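Local atomic coordinates of major capsid protein (PDB entry 5TIP), a protein that self-assembles as trimers into the large icosahedral, glycosylated capsid of a virus that infects Chlorella algae. Residues A[49-54]-A[180-185]; A[72-77]-A[141-146]; A[83-88]-A[127-132]. All coordinates share one frame; numbering follows the deposited sequence.

Contact 1. Residues A[49-54]-A[180-185]; sequences VGFGNK and SQVQGV
Phe51, the residue with most surface buried here, reaches from a type II beta turn (Gly50 to Asn53) onto the loop 180-185, in the N-terminal jelly roll of this double jelly-roll capsid protein. The turn is closed by Asn53 N to Gly50 O at 3.1 Å and leads into strand 54-58; its partner follows strand 172-178, the neighbour of 54-58 in the same antiparallel sheet. Backbone bonds of Gly52 with Ala179 and of Asn53 with Leu178 carry that pairing up to the contact. Ser180 is next in buried area. Its carbonyl O lies 3.4 Å from Phe51 CB, while Ser180 OG lies 3.5 Å from Gly52 CA. Gly52, with its positive phi of 78° and no side chain, lets that hydroxyl come so close. Phe51 CG stands anti to its own carbonyl carbon, chi1 -70°. Beyond it, the ring touches two valines. Val182 CG2 meets Phe51 CE1 obliquely at 4.1 Å, the two side chains crossing at about a right angle. Leu91 and Pro199 also touch Phe51. At the far end of the ring Val185 CG1 sits near the ring plane, 4.0 Å from Phe51 CZ.

Contact 2. Residues A[72-77]-A[141-146]; sequences EFVLTK and GAQKRF
Phe73 and Phe146 pair in an antiparallel ladder between strands 65-76 and 143-149, whose local axes run at 163°. The ladder belongs to an antiparallel sheet of the N-terminal jelly roll, in keeping with the hexon clan. Phe73 and Phe146 form one hydrogen-bonded pair and Leu75 and Lys144 the next; Lys77 N to Ala142 O and Gly141 N to Lys77 O (2.9 Å) continue the bonding past the strand ends. Phe73 N lies above the carbonyl plane of Phe146, 36° out of it.

Among charged groups, Arg145 NH1 reaches Glu72 OE1 at 3.0 Å in a salt bridge whose hydrogen bond is weak, with an angle of 131° at the hydrogen. Both residues have second partners on a neighbouring subunit: Arg145 NE pairs with its Glu400 and Glu72 OE2 with its Arg328. A water bridges Thr76 OG1 (2.7 Å) and Gln143 NE2 (3.0 Å), accepting from Gln143 NE2.

Packing contacts occupy both faces, a methyl over the guanidinium on one and apolar side chains on the other. On the first, Val74 CG2 sits 3.5 Å from Arg145 CZ, over the centre of the guanidinium. On the second, Leu75 CB meets the Phe146 ring edge at CE2, 3.5 Å away.

Strand 200-210 flanks 65-76 on its other side, bonding through Ser202 to Glu72, while Leu91 and Ala88 of helix 87-91 cover the phenylalanine face.

Contact 3. Residues A[83-88]-A[127-132]; sequences TTYYPA and NYRRMT
Thr132 O receives Ala88 N at 3.3 Å and 151° at the hydrogen, and the same oxygen is approached by Pro87 CD at 3.1 Å and by the CA-H of Tyr86. It thus joins segment 127-132 to the first turn of helix 87-91, for which Tyr86 is the N-cap residue, within the N-terminal jelly roll of the double jelly-roll fold. The Tyr86 side chain then lies across Arg129. The Arg129 chain is extended, CG anti to the backbone N (chi1 -170°), and its methylenes cross the ring: CG is 3.6 Å from Tyr86 CE1. Further out the guanidinium and ring planes are only 21° apart, with Tyr86 CE2 over the guanidinium near its rim. Salt bridging to Asp133 and a bond to Gly300 O hold the polar end of Arg129. Tyr85 CD1 approaches Arg129 NH2 at 3.9 Å, its ring nearly perpendicular to the guanidinium. Water spans the outer end, donating to Tyr86 OH at 3.1 Å and accepting weakly from Arg129 NH1. Arg113 adds a cation-pi contact to Tyr86. Thr132 OG1 donates to Tyr128 O at 2.9 Å and also lies at the edge of the Tyr86 ring, near its plane, 3.3 Å from Tyr86 CD1.

How the contacts relate
The three contacts are nested along the chain, contact 3 inside the loop closed by contact 2, and contact 2 inside that of contact 1. Contacts 2 and 3 are closest, their centres about 10 Å apart: Lys144 NZ lies 2.9 Å from Arg130 O, a probable hydrogen bond, and Phe146 CB packs 3.5 Å from Ala88 CB. Both also touch a second subunit of the trimer. Contact 1 meets contact 3 through Val182 CG1 and Pro87 CB, 3.6 Å apart, and contact 2 through Val185 CG1 and Thr76 O at 3.9 Å. Bound galactose touches Gly141 of contact 2 and Thr83 of contact 3, whereas the Val185 side chain is about 13 Å from a galactose.

Contact 1. Residues A[49-54]-A[180-185]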
ATOM      1  N   VAL A  49     -29.350 -23.600  -7.908  1.00 32.62           N
ATOM      2  CA  VAL A  49     -28.244 -22.765  -8.356  1.00 31.74           C
ATOM      3  C   VAL A  49     -28.071 -22.919  -9.859  1.00 32.84           C
ATOM      4  O   VAL A  49     -27.983 -24.039 -10.380  1.00 36.21           O
ATOM      5  CB  VAL A  49     -26.957 -23.126  -7.601  1.00 32.39           C
ATOM      6  CG1 VAL A  49     -25.772 -22.379  -8.190  1.00 30.37           C
ATOM      7  CG2 VAL A  49     -27.108 -22.809  -6.123  1.00 35.17           C
ATOM      8  N   GLY A  50     -28.023 -21.796 -10.562  1.00 31.24           N
ATOM      9  CA  GLY A  50     -27.858 -21.816 -12.004  1.00 31.59           C
ATOM     10  C   GLY A  50     -27.910 -20.405 -12.542  1.00 33.23           C
ATOM     11  O   GLY A  50     -28.306 -19.464 -11.847  1.00 35.12           O
ATOM     12  N   PHE A  51     -27.498 -20.271 -13.802  1.00 33.56           N
ATOM     13  CA  PHE A  51     -27.483 -18.962 -14.442  1.00 34.65           C
ATOM     14  C   PHE A  51     -28.884 -18.365 -14.471  1.00 36.53           C
ATOM     15  O   PHE A  51     -29.838 -19.004 -14.923  1.00 38.94           O
ATOM     16  CB  PHE A  51     -26.920 -19.070 -15.861  1.00 33.04           C
ATOM     17  CG  PHE A  51     -25.446 -19.355 -15.908  1.00 32.60           C
ATOM     18  CD1 PHE A  51     -24.531 -18.391 -15.517  1.00 30.52           C
ATOM     19  CD2 PHE A  51     -24.973 -20.582 -16.342  1.00 33.99           C
ATOM     20  CE1 PHE A  51     -23.174 -18.646 -15.558  1.00 29.36           C
ATOM     21  CE2 PHE A  51     -23.616 -20.842 -16.385  1.00 32.05           C
ATOM     22  CZ  PHE A  51     -22.716 -19.874 -15.992  1.00 30.68           C
ATOM     23  N   GLY A  52     -29.001 -17.132 -13.983  1.00 36.06           N
ATOM     24  CA  GLY A  52     -30.264 -16.426 -13.980  1.00 37.72           C
ATOM     25  C   GLY A  52     -31.243 -16.838 -12.904  1.00 37.79           C
ATOM     26  O   GLY A  52     -32.412 -16.445 -12.974  1.00 36.77           O
ATOM     27  N   ASN A  53     -30.809 -17.603 -11.907  1.00 37.30           N
ATOM     28  CA  ASN A  53     -31.686 -18.063 -10.842  1.00 36.37           C
ATOM     29  C   ASN A  53     -31.496 -17.229  -9.581  1.00 31.54           C
ATOM     30  O   ASN A  53     -30.467 -16.579  -9.382  1.00 31.02           O
ATOM     31  CB  ASN A  53     -31.434 -19.541 -10.524  1.00 38.38           C
ATOM     32  CG  ASN A  53     -31.811 -20.458 -11.669  1.00 39.19           C
ATOM     33  OD1 ASN A  53     -32.533 -20.064 -12.586  1.00 41.43           O
ATOM     34  ND2 ASN A  53     -31.329 -21.694 -11.617  1.00 37.29           N
ATOM     35  N   LYS A  54     -32.519 -17.251  -8.729  1.00 29.49           N
ATOM     36  CA  LYS A  54     -32.493 -16.587  -7.432  1.00 32.37           C
ATOM     37  C   LYS A  54     -32.427 -17.638  -6.333  1.00 33.99           C
ATOM     38  O   LYS A  54     -33.283 -18.528  -6.267  1.00 35.86           O
ATOM     39  CB  LYS A  54     -33.712 -15.686  -7.236  1.00 32.41           C
ATOM     40  CG  LYS A  54     -33.762 -14.484  -8.161  1.00 34.31           C
ATOM     41  CD  LYS A  54     -34.971 -13.616  -7.855  1.00 40.27           C
ATOM     42  CE  LYS A  54     -34.986 -12.361  -8.715  1.00 45.24           C
ATOM     43  NZ  LYS A  54     -33.796 -11.503  -8.481  1.00 50.25           N
ATOM     44  N   SER A 180     -27.355 -14.027 -15.772  1.00 32.12           N
ATOM     45  CA  SER A 180     -27.784 -14.975 -16.792  1.00 30.18           C
ATOM     46  C   SER A 180     -26.649 -15.305 -17.752  1.00 30.74           C
ATOM     47  O   SER A 180     -26.398 -16.478 -18.051  1.00 32.78           O
ATOM     48  CB  SER A 180     -28.985 -14.413 -17.553  1.00 28.98           C
ATOM     49  OG  SER A 180     -30.053 -14.128 -16.668  1.00 33.06           O
ATOM     50  N   GLN A 181     -25.947 -14.284 -18.236  1.00 29.35           N
ATOM     51  CA  GLN A 181     -24.904 -14.451 -19.237  1.00 29.44           C
ATOM     52  C   GLN A 181     -23.613 -13.842 -18.713  1.00 30.20           C
ATOM     53  O   GLN A 181     -23.589 -12.666 -18.338  1.00 32.40           O
ATOM     54  CB  GLN A 181     -25.308 -13.791 -20.558  1.00 31.56           C
ATOM     55  CG  GLN A 181     -26.701 -14.176 -21.030  1.00 36.15           C
ATOM     56  CD  GLN A 181     -27.048 -13.584 -22.380  1.00 40.62           C
ATOM     57  OE1 GLN A 181     -26.303 -12.769 -22.923  1.00 42.87           O
ATOM     58  NE2 GLN A 181     -28.179 -14.004 -22.937  1.00 42.67           N
ATOM     59  N   VAL A 182     -22.546 -14.639 -18.691  1.00 29.76           N
ATOM     60  CA  VAL A 182     -21.242 -14.211 -18.192  1.00 28.68           C
ATOM     61  C   VAL A 182     -20.218 -14.432 -19.298  1.00 28.66           C
ATOM     62  O   VAL A 182     -20.006 -15.570 -19.738  1.00 29.95           O
ATOM     63  CB  VAL A 182     -20.842 -14.955 -16.909  1.00 28.50           C
ATOM     64  CG1 VAL A 182     -19.487 -14.473 -16.433  1.00 26.15           C
ATOM     65  CG2 VAL A 182     -21.891 -14.749 -15.827  1.00 29.74           C
ATOM     66  N   GLN A 183     -19.581 -13.342 -19.734  1.00 28.10           N
ATOM     67  CA  GLN A 183     -18.646 -13.386 -20.851  1.00 25.32           C
ATOM     68  C   GLN A 183     -17.475 -14.310 -20.552  1.00 27.59           C
ATOM     69  O   GLN A 183     -16.892 -14.276 -19.464  1.00 27.22           O
ATOM     70  CB  GLN A 183     -18.145 -11.978 -21.177  1.00 24.56           C
ATOM     71  CG  GLN A 183     -16.917 -11.953 -22.069  1.00 25.71           C
ATOM     72  CD  GLN A 183     -17.175 -12.568 -23.431  1.00 28.06           C
ATOM     73  OE1 GLN A 183     -18.261 -12.432 -23.994  1.00 31.32           O
ATOM     74  NE2 GLN A 183     -16.172 -13.251 -23.968  1.00 30.33           N
ATOM     75  N   GLY A 184     -17.136 -15.145 -21.530  1.00 29.52           N
ATOM     76  CA  GLY A 184     -16.047 -16.082 -21.390  1.00 28.33           C
ATOM     77  C   GLY A 184     -16.349 -17.293 -20.537  1.00 27.35           C
ATOM     78  O   GLY A 184     -15.470 -18.151 -20.382  1.00 28.64           O
ATOM     79  N   VAL A 185     -17.561 -17.413 -20.000  1.00 30.91           N
ATOM     80  CA  VAL A 185     -17.924 -18.562 -19.171  1.00 31.42           C
ATOM     81  C   VAL A 185     -19.048 -19.360 -19.823  1.00 36.37           C
ATOM     82  O   VAL A 185     -18.865 -20.542 -20.134  1.00 40.94           O
ATOM     83  CB  VAL A 185     -18.299 -18.109 -17.749  1.00 28.54           C
ATOM     84  CG1 VAL A 185     -18.931 -19.241 -16.964  1.00 28.05           C
ATOM     85  CG2 VAL A 185     -17.045 -17.663 -17.007  1.00 25.87           C
TER

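Contact 2. Residues A[72-77]-A[141-146]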
ATOM      1  N   GLU A  72     -18.528 -18.819  -2.500  1.00 26.02           N
ATOM      2  CA  GLU A  72     -17.626 -19.604  -3.331  1.00 26.88           C
ATOM      3  C   GLU A  72     -18.334 -20.026  -4.611  1.00 28.33           C
ATOM      4  O   GLU A  72     -19.462 -20.529  -4.566  1.00 30.68           O
ATOM      5  CB  GLU A  72     -17.116 -20.833  -2.577  1.00 28.44           C
ATOM      6  CG  GLU A  72     -16.243 -20.501  -1.375  1.00 30.66           C
ATOM      7  CD  GLU A  72     -15.572 -21.724  -0.779  1.00 32.98           C
ATOM      8  OE1 GLU A  72     -15.714 -22.822  -1.356  1.00 35.03           O
ATOM      9  OE2 GLU A  72     -14.907 -21.589   0.271  1.00 33.80           O
ATOM     10  N   PHE A  73     -17.670 -19.820  -5.745  1.00 27.90           N
ATOM     11  CA  PHE A  73     -18.139 -20.299  -7.035  1.00 30.23           C
ATOM     12  C   PHE A  73     -17.086 -21.200  -7.663  1.00 29.95           C
ATOM     13  O   PHE A  73     -15.884 -21.036  -7.433  1.00 34.33           O
ATOM     14  CB  PHE A  73     -18.453 -19.153  -8.007  1.00 29.35           C
ATOM     15  CG  PHE A  73     -19.689 -18.375  -7.663  1.00 28.62           C
ATOM     16  CD1 PHE A  73     -20.931 -18.990  -7.655  1.00 28.66           C
ATOM     17  CD2 PHE A  73     -19.618 -17.019  -7.392  1.00 30.86           C
ATOM     18  CE1 PHE A  73     -22.073 -18.273  -7.355  1.00 30.09           C
ATOM     19  CE2 PHE A  73     -20.757 -16.296  -7.092  1.00 31.61           C
ATOM     20  CZ  PHE A  73     -21.986 -16.923  -7.073  1.00 30.44           C
ATOM     21  N   VAL A  74     -17.551 -22.158  -8.459  1.00 28.13           N
ATOM     22  CA  VAL A  74     -16.686 -22.994  -9.281  1.00 25.13           C
ATOM     23  C   VAL A  74     -17.142 -22.844 -10.725  1.00 26.77           C
ATOM     24  O   VAL A  74     -18.265 -23.234 -11.070  1.00 28.36           O
ATOM     25  CB  VAL A  74     -16.724 -24.464  -8.841  1.00 26.07           C
ATOM     26  CG1 VAL A  74     -15.849 -25.298  -9.749  1.00 26.65           C
ATOM     27  CG2 VAL A  74     -16.278 -24.597  -7.394  1.00 25.60           C
ATOM     28  N   LEU A  75     -16.278 -22.277 -11.562  1.00 29.99           N
ATOM     29  CA  LEU A  75     -16.609 -21.972 -12.946  1.00 28.45           C
ATOM     30  C   LEU A  75     -15.597 -22.613 -13.884  1.00 28.45           C
ATOM     31  O   LEU A  75     -14.439 -22.835 -13.520  1.00 27.48           O
ATOM     32  CB  LEU A  75     -16.645 -20.458 -13.192  1.00 28.54           C
ATOM     33  CG  LEU A  75     -17.568 -19.628 -12.302  1.00 28.03           C
ATOM     34  CD1 LEU A  75     -17.456 -18.151 -12.644  1.00 29.96           C
ATOM     35  CD2 LEU A  75     -18.996 -20.099 -12.458  1.00 28.69           C
ATOM     36  N   THR A  76     -16.056 -22.911 -15.096  1.00 30.71           N
ATOM     37  CA  THR A  76     -15.212 -23.409 -16.176  1.00 31.32           C
ATOM     38  C   THR A  76     -15.277 -22.411 -17.322  1.00 34.44           C
ATOM     39  O   THR A  76     -16.366 -22.110 -17.820  1.00 39.37           O
ATOM     40  CB  THR A  76     -15.662 -24.797 -16.638  1.00 33.36           C
ATOM     41  OG1 THR A  76     -15.520 -25.730 -15.560  1.00 36.92           O
ATOM     42  CG2 THR A  76     -14.826 -25.266 -17.817  1.00 31.10           C
ATOM     43  N   LYS A  77     -14.121 -21.896 -17.735  1.00 34.69           N
ATOM     44  CA  LYS A  77     -14.091 -20.864 -18.760  1.00 34.16           C
ATOM     45  C   LYS A  77     -14.206 -21.483 -20.146  1.00 34.15           C
ATOM     46  O   LYS A  77     -13.708 -22.584 -20.397  1.00 36.31           O
ATOM     47  CB  LYS A  77     -12.808 -20.033 -18.652  1.00 32.98           C
ATOM     48  CG  LYS A  77     -11.528 -20.770 -19.016  1.00 30.42           C
ATOM     49  CD  LYS A  77     -10.303 -20.094 -18.409  1.00 26.45           C
ATOM     50  CE  LYS A  77     -10.237 -18.615 -18.757  1.00 27.29           C
ATOM     51  NZ  LYS A  77     -10.043 -18.374 -20.212  1.00 28.42           N
ATOM     52  N   GLY A 141     -11.677 -24.580 -20.957  1.00 32.93           N
ATOM     53  CA  GLY A 141     -11.856 -25.731 -20.102  1.00 33.80           C
ATOM     54  C   GLY A 141     -11.173 -25.654 -18.755  1.00 31.70           C
ATOM     55  O   GLY A 141     -11.262 -26.615 -17.980  1.00 34.23           O
ATOM     56  N   ALA A 142     -10.518 -24.537 -18.468  1.00 29.85           N
ATOM     57  CA  ALA A 142      -9.857 -24.358 -17.187  1.00 26.25           C
ATOM     58  C   ALA A 142     -10.918 -24.184 -16.109  1.00 26.90           C
ATOM     59  O   ALA A 142     -11.831 -23.378 -16.257  1.00 28.65           O
ATOM     60  CB  ALA A 142      -8.940 -23.149 -17.227  1.00 23.10           C
ATOM     61  N   GLN A 143     -10.804 -24.953 -15.034  1.00 29.16           N
ATOM     62  CA  GLN A 143     -11.754 -24.872 -13.934  1.00 27.03           C
ATOM     63  C   GLN A 143     -11.073 -24.242 -12.739  1.00 29.89           C
ATOM     64  O   GLN A 143      -9.930 -24.559 -12.430  1.00 32.26           O
ATOM     65  CB  GLN A 143     -12.288 -26.253 -13.562  1.00 27.75           C
ATOM     66  CG  GLN A 143     -13.600 -26.216 -12.801  1.00 27.87           C
ATOM     67  CD  GLN A 143     -13.982 -27.561 -12.225  1.00 30.35           C
ATOM     68  OE1 GLN A 143     -13.121 -28.373 -11.897  1.00 31.23           O
ATOM     69  NE2 GLN A 143     -15.278 -27.805 -12.099  1.00 32.16           N
ATOM     70  N   LYS A 144     -11.783 -23.354 -12.056  1.00 30.42           N
ATOM     71  CA  LYS A 144     -11.209 -22.671 -10.913  1.00 28.16           C
ATOM     72  C   LYS A 144     -12.261 -22.297  -9.882  1.00 26.19           C
ATOM     73  O   LYS A 144     -13.396 -21.994 -10.223  1.00 27.65           O
ATOM     74  CB  LYS A 144     -10.476 -21.415 -11.393  1.00 27.97           C
ATOM     75  CG  LYS A 144      -9.930 -20.524 -10.290  1.00 26.38           C
ATOM     76  CD  LYS A 144      -9.191 -19.327 -10.869  1.00 28.03           C
ATOM     77  CE  LYS A 144      -8.590 -18.464  -9.772  1.00 31.43           C
ATOM     78  NZ  LYS A 144      -7.774 -17.338 -10.301  1.00 32.04           N
ATOM     79  N   ARG A 145     -11.878 -22.348  -8.615  1.00 25.11           N
ATOM     80  CA  ARG A 145     -12.773 -21.960  -7.535  1.00 22.68           C
ATOM     81  C   ARG A 145     -12.590 -20.479  -7.235  1.00 25.90           C
ATOM     82  O   ARG A 145     -11.460 -20.003  -7.090  1.00 26.56           O
ATOM     83  CB  ARG A 145     -12.512 -22.788  -6.279  1.00 24.50           C
ATOM     84  CG  ARG A 145     -13.406 -22.416  -5.106  1.00 24.43           C
ATOM     85  CD  ARG A 145     -13.256 -23.400  -3.961  1.00 25.15           C
ATOM     86  NE  ARG A 145     -13.543 -24.763  -4.394  1.00 26.06           N
ATOM     87  CZ  ARG A 145     -14.732 -25.343  -4.291  1.00 27.82           C
ATOM     88  NH1 ARG A 145     -15.752 -24.679  -3.767  1.00 28.72           N
ATOM     89  NH2 ARG A 145     -14.902 -26.589  -4.713  1.00 27.72           N
ATOM     90  N   PHE A 146     -13.702 -19.760  -7.139  1.00 28.52           N
ATOM     91  CA  PHE A 146     -13.686 -18.326  -6.910  1.00 25.86           C
ATOM     92  C   PHE A 146     -14.281 -18.007  -5.547  1.00 25.85           C
ATOM     93  O   PHE A 146     -15.104 -18.757  -5.016  1.00 24.06           O
ATOM     94  CB  PHE A 146     -14.463 -17.583  -7.998  1.00 24.18           C
ATOM     95  CG  PHE A 146     -13.911 -17.774  -9.381  1.00 25.57           C
ATOM     96  CD1 PHE A 146     -12.850 -17.004  -9.828  1.00 25.63           C
ATOM     97  CD2 PHE A 146     -14.461 -18.708 -10.242  1.00 27.03           C
ATOM     98  CE1 PHE A 146     -12.340 -17.170 -11.102  1.00 25.82           C
ATOM     99  CE2 PHE A 146     -13.956 -18.877 -11.519  1.00 28.25           C
ATOM    100  CZ  PHE A 146     -12.894 -18.105 -11.949  1.00 27.51           C
TER
HETATM  101  O   HOH W   1     -17.427 -26.368 -13.708  1.00 35.78           O

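Contact 3. Residues A[83-88]-A[127-132]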
ATOM      1  N   THR A  83     -10.360 -13.445 -22.193  1.00 28.23           N
ATOM      2  CA  THR A  83     -11.749 -13.506 -22.626  1.00 28.03           C
ATOM      3  C   THR A  83     -12.733 -13.407 -21.469  1.00 23.79           C
ATOM      4  O   THR A  83     -13.942 -13.535 -21.685  1.00 23.57           O
ATOM      5  CB  THR A  83     -12.001 -14.790 -23.418  1.00 30.35           C
ATOM      6  OG1 THR A  83     -11.657 -15.924 -22.613  1.00 34.24           O
ATOM      7  CG2 THR A  83     -11.168 -14.802 -24.691  1.00 27.54           C
ATOM      8  N   THR A  84     -12.252 -13.179 -20.250  1.00 25.80           N
ATOM      9  CA  THR A  84     -13.114 -12.985 -19.094  1.00 24.89           C
ATOM     10  C   THR A  84     -12.711 -11.705 -18.378  1.00 27.14           C
ATOM     11  O   THR A  84     -11.556 -11.275 -18.443  1.00 29.87           O
ATOM     12  CB  THR A  84     -13.044 -14.166 -18.114  1.00 23.18           C
ATOM     13  OG1 THR A  84     -11.689 -14.361 -17.692  1.00 24.71           O
ATOM     14  CG2 THR A  84     -13.555 -15.441 -18.771  1.00 22.08           C
ATOM     15  N   TYR A  85     -13.678 -11.097 -17.690  1.00 26.01           N
ATOM     16  CA  TYR A  85     -13.436  -9.879 -16.915  1.00 21.95           C
ATOM     17  C   TYR A  85     -14.266  -9.972 -15.638  1.00 23.29           C
ATOM     18  O   TYR A  85     -15.460  -9.656 -15.646  1.00 26.84           O
ATOM     19  CB  TYR A  85     -13.786  -8.631 -17.717  1.00 19.92           C
ATOM     20  CG  TYR A  85     -13.338  -7.339 -17.071  1.00 20.74           C
ATOM     21  CD1 TYR A  85     -11.988  -7.042 -16.937  1.00 21.02           C
ATOM     22  CD2 TYR A  85     -14.260  -6.412 -16.606  1.00 23.31           C
ATOM     23  CE1 TYR A  85     -11.569  -5.863 -16.352  1.00 21.73           C
ATOM     24  CE2 TYR A  85     -13.849  -5.227 -16.018  1.00 24.11           C
ATOM     25  CZ  TYR A  85     -12.503  -4.958 -15.895  1.00 23.86           C
ATOM     26  OH  TYR A  85     -12.084  -3.784 -15.312  1.00 28.02           O
ATOM     27  N   TYR A  86     -13.624 -10.392 -14.551  1.00 21.77           N
ATOM     28  CA  TYR A  86     -14.268 -10.567 -13.254  1.00 22.09           C
ATOM     29  C   TYR A  86     -15.564 -11.378 -13.357  1.00 25.36           C
ATOM     30  O   TYR A  86     -16.634 -10.896 -12.977  1.00 28.34           O
ATOM     31  CB  TYR A  86     -14.531  -9.217 -12.600  1.00 18.87           C
ATOM     32  CG  TYR A  86     -13.276  -8.444 -12.252  1.00 18.46           C
ATOM     33  CD1 TYR A  86     -12.661  -8.603 -11.019  1.00 20.95           C
ATOM     34  CD2 TYR A  86     -12.706  -7.560 -13.157  1.00 20.12           C
ATOM     35  CE1 TYR A  86     -11.512  -7.902 -10.696  1.00 23.64           C
ATOM     36  CE2 TYR A  86     -11.557  -6.854 -12.845  1.00 18.89           C
ATOM     37  CZ  TYR A  86     -10.964  -7.029 -11.612  1.00 20.73           C
ATOM     38  OH  TYR A  86      -9.820  -6.329 -11.294  1.00 18.08           O
ATOM     39  N   PRO A  87     -15.498 -12.614 -13.864  1.00 24.75           N
ATOM     40  CA  PRO A  87     -16.744 -13.369 -14.075  1.00 23.78           C
ATOM     41  C   PRO A  87     -17.436 -13.758 -12.780  1.00 26.72           C
ATOM     42  O   PRO A  87     -18.672 -13.748 -12.719  1.00 32.20           O
ATOM     43  CB  PRO A  87     -16.274 -14.596 -14.867  1.00 20.87           C
ATOM     44  CG  PRO A  87     -14.858 -14.778 -14.455  1.00 22.02           C
ATOM     45  CD  PRO A  87     -14.311 -13.394 -14.259  1.00 22.54           C
ATOM     46  N   ALA A  88     -16.675 -14.100 -11.739  1.00 24.79           N
ATOM     47  CA  ALA A  88     -17.289 -14.447 -10.462  1.00 26.67           C
ATOM     48  C   ALA A  88     -17.948 -13.240  -9.811  1.00 30.24           C
ATOM     49  O   ALA A  88     -18.955 -13.386  -9.109  1.00 35.45           O
ATOM     50  CB  ALA A  88     -16.246 -15.044  -9.523  1.00 25.46           C
ATOM     51  N   ASN A 127      -5.078  -9.345  -5.461  1.00 21.45           N
ATOM     52  CA  ASN A 127      -5.567 -10.565  -4.819  1.00 18.56           C
ATOM     53  C   ASN A 127      -7.069 -10.732  -5.004  1.00 19.96           C
ATOM     54  O   ASN A 127      -7.561 -11.859  -5.121  1.00 23.61           O
ATOM     55  CB  ASN A 127      -5.220 -10.553  -3.328  1.00 20.88           C
ATOM     56  CG  ASN A 127      -5.489 -11.891  -2.649  1.00 22.09           C
ATOM     57  OD1 ASN A 127      -5.264 -12.946  -3.234  1.00 23.61           O
ATOM     58  ND2 ASN A 127      -5.982 -11.846  -1.408  1.00 20.26           N
ATOM     59  N   TYR A 128      -7.808  -9.620  -5.030  1.00 19.31           N
ATOM     60  CA  TYR A 128      -9.241  -9.699  -5.277  1.00 18.80           C
ATOM     61  C   TYR A 128      -9.539 -10.200  -6.683  1.00 18.73           C
ATOM     62  O   TYR A 128     -10.529 -10.912  -6.885  1.00 22.41           O
ATOM     63  CB  TYR A 128      -9.894  -8.332  -5.044  1.00 19.04           C
ATOM     64  CG  TYR A 128     -11.368  -8.281  -5.394  1.00 18.22           C
ATOM     65  CD1 TYR A 128     -12.327  -8.755  -4.509  1.00 19.55           C
ATOM     66  CD2 TYR A 128     -11.799  -7.745  -6.601  1.00 18.69           C
ATOM     67  CE1 TYR A 128     -13.674  -8.707  -4.821  1.00 19.50           C
ATOM     68  CE2 TYR A 128     -13.144  -7.693  -6.920  1.00 20.81           C
ATOM     69  CZ  TYR A 128     -14.076  -8.175  -6.027  1.00 19.99           C
ATOM     70  OH  TYR A 128     -15.414  -8.122  -6.343  1.00 21.52           O
ATOM     71  N   ARG A 129      -8.701  -9.853  -7.667  1.00 18.19           N
ATOM     72  CA  ARG A 129      -8.924 -10.374  -9.013  1.00 20.87           C
ATOM     73  C   ARG A 129      -8.526 -11.840  -9.120  1.00 23.47           C
ATOM     74  O   ARG A 129      -9.116 -12.583  -9.913  1.00 29.56           O
ATOM     75  CB  ARG A 129      -8.173  -9.547 -10.057  1.00 21.78           C
ATOM     76  CG  ARG A 129      -8.575  -9.922 -11.473  1.00 20.85           C
ATOM     77  CD  ARG A 129      -8.072  -8.963 -12.528  1.00 23.60           C
ATOM     78  NE  ARG A 129      -8.597  -9.342 -13.838  1.00 23.83           N
ATOM     79  CZ  ARG A 129      -8.332  -8.705 -14.971  1.00 23.61           C
ATOM     80  NH1 ARG A 129      -7.541  -7.642 -14.971  1.00 25.61           N
ATOM     81  NH2 ARG A 129      -8.860  -9.134 -16.110  1.00 24.03           N
ATOM     82  N   ARG A 130      -7.526 -12.276  -8.349  1.00 24.98           N
ATOM     83  CA  ARG A 130      -7.248 -13.705  -8.260  1.00 24.00           C
ATOM     84  C   ARG A 130      -8.463 -14.462  -7.744  1.00 25.55           C
ATOM     85  O   ARG A 130      -8.732 -15.589  -8.173  1.00 28.43           O
ATOM     86  CB  ARG A 130      -6.049 -13.967  -7.349  1.00 21.25           C
ATOM     87  CG  ARG A 130      -4.720 -13.436  -7.837  1.00 19.36           C
ATOM     88  CD  ARG A 130      -3.652 -13.716  -6.793  1.00 18.08           C
ATOM     89  NE  ARG A 130      -3.413 -15.147  -6.631  1.00 18.19           N
ATOM     90  CZ  ARG A 130      -2.930 -15.702  -5.525  1.00 21.21           C
ATOM     91  NH1 ARG A 130      -2.650 -14.949  -4.472  1.00 21.72           N
ATOM     92  NH2 ARG A 130      -2.741 -17.014  -5.462  1.00 23.88           N
ATOM     93  N   MET A 131      -9.209 -13.855  -6.820  1.00 21.33           N
ATOM     94  CA  MET A 131     -10.355 -14.512  -6.212  1.00 20.05           C
ATOM     95  C   MET A 131     -11.591 -14.495  -7.099  1.00 22.34           C
ATOM     96  O   MET A 131     -12.535 -15.246  -6.833  1.00 28.34           O
ATOM     97  CB  MET A 131     -10.689 -13.854  -4.872  1.00 20.67           C
ATOM     98  CG  MET A 131      -9.605 -13.991  -3.818  1.00 23.89           C
ATOM     99  SD  MET A 131      -9.847 -12.847  -2.445  1.00 29.60           S
ATOM    100  CE  MET A 131     -11.473 -13.336  -1.878  1.00 30.97           C
ATOM    101  N   THR A 132     -11.621 -13.657  -8.138  1.00 18.48           N
ATOM    102  CA  THR A 132     -12.826 -13.490  -8.940  1.00 18.73           C
ATOM    103  C   THR A 132     -12.586 -13.614 -10.441  1.00 23.61           C
ATOM    104  O   THR A 132     -13.505 -13.344 -11.220  1.00 23.81           O
ATOM    105  CB  THR A 132     -13.484 -12.134  -8.647  1.00 22.92           C
ATOM    106  OG1 THR A 132     -12.545 -11.082  -8.899  1.00 27.29           O
ATOM    107  CG2 THR A 132     -13.948 -12.058  -7.200  1.00 21.19           C
TER
HETATM  108  O   HOH W   2      -8.992 -12.213 -17.445  1.00 37.23           O
HETATM  109  O   HOH W   3      -7.669  -5.169 -13.130  1.00 44.75           O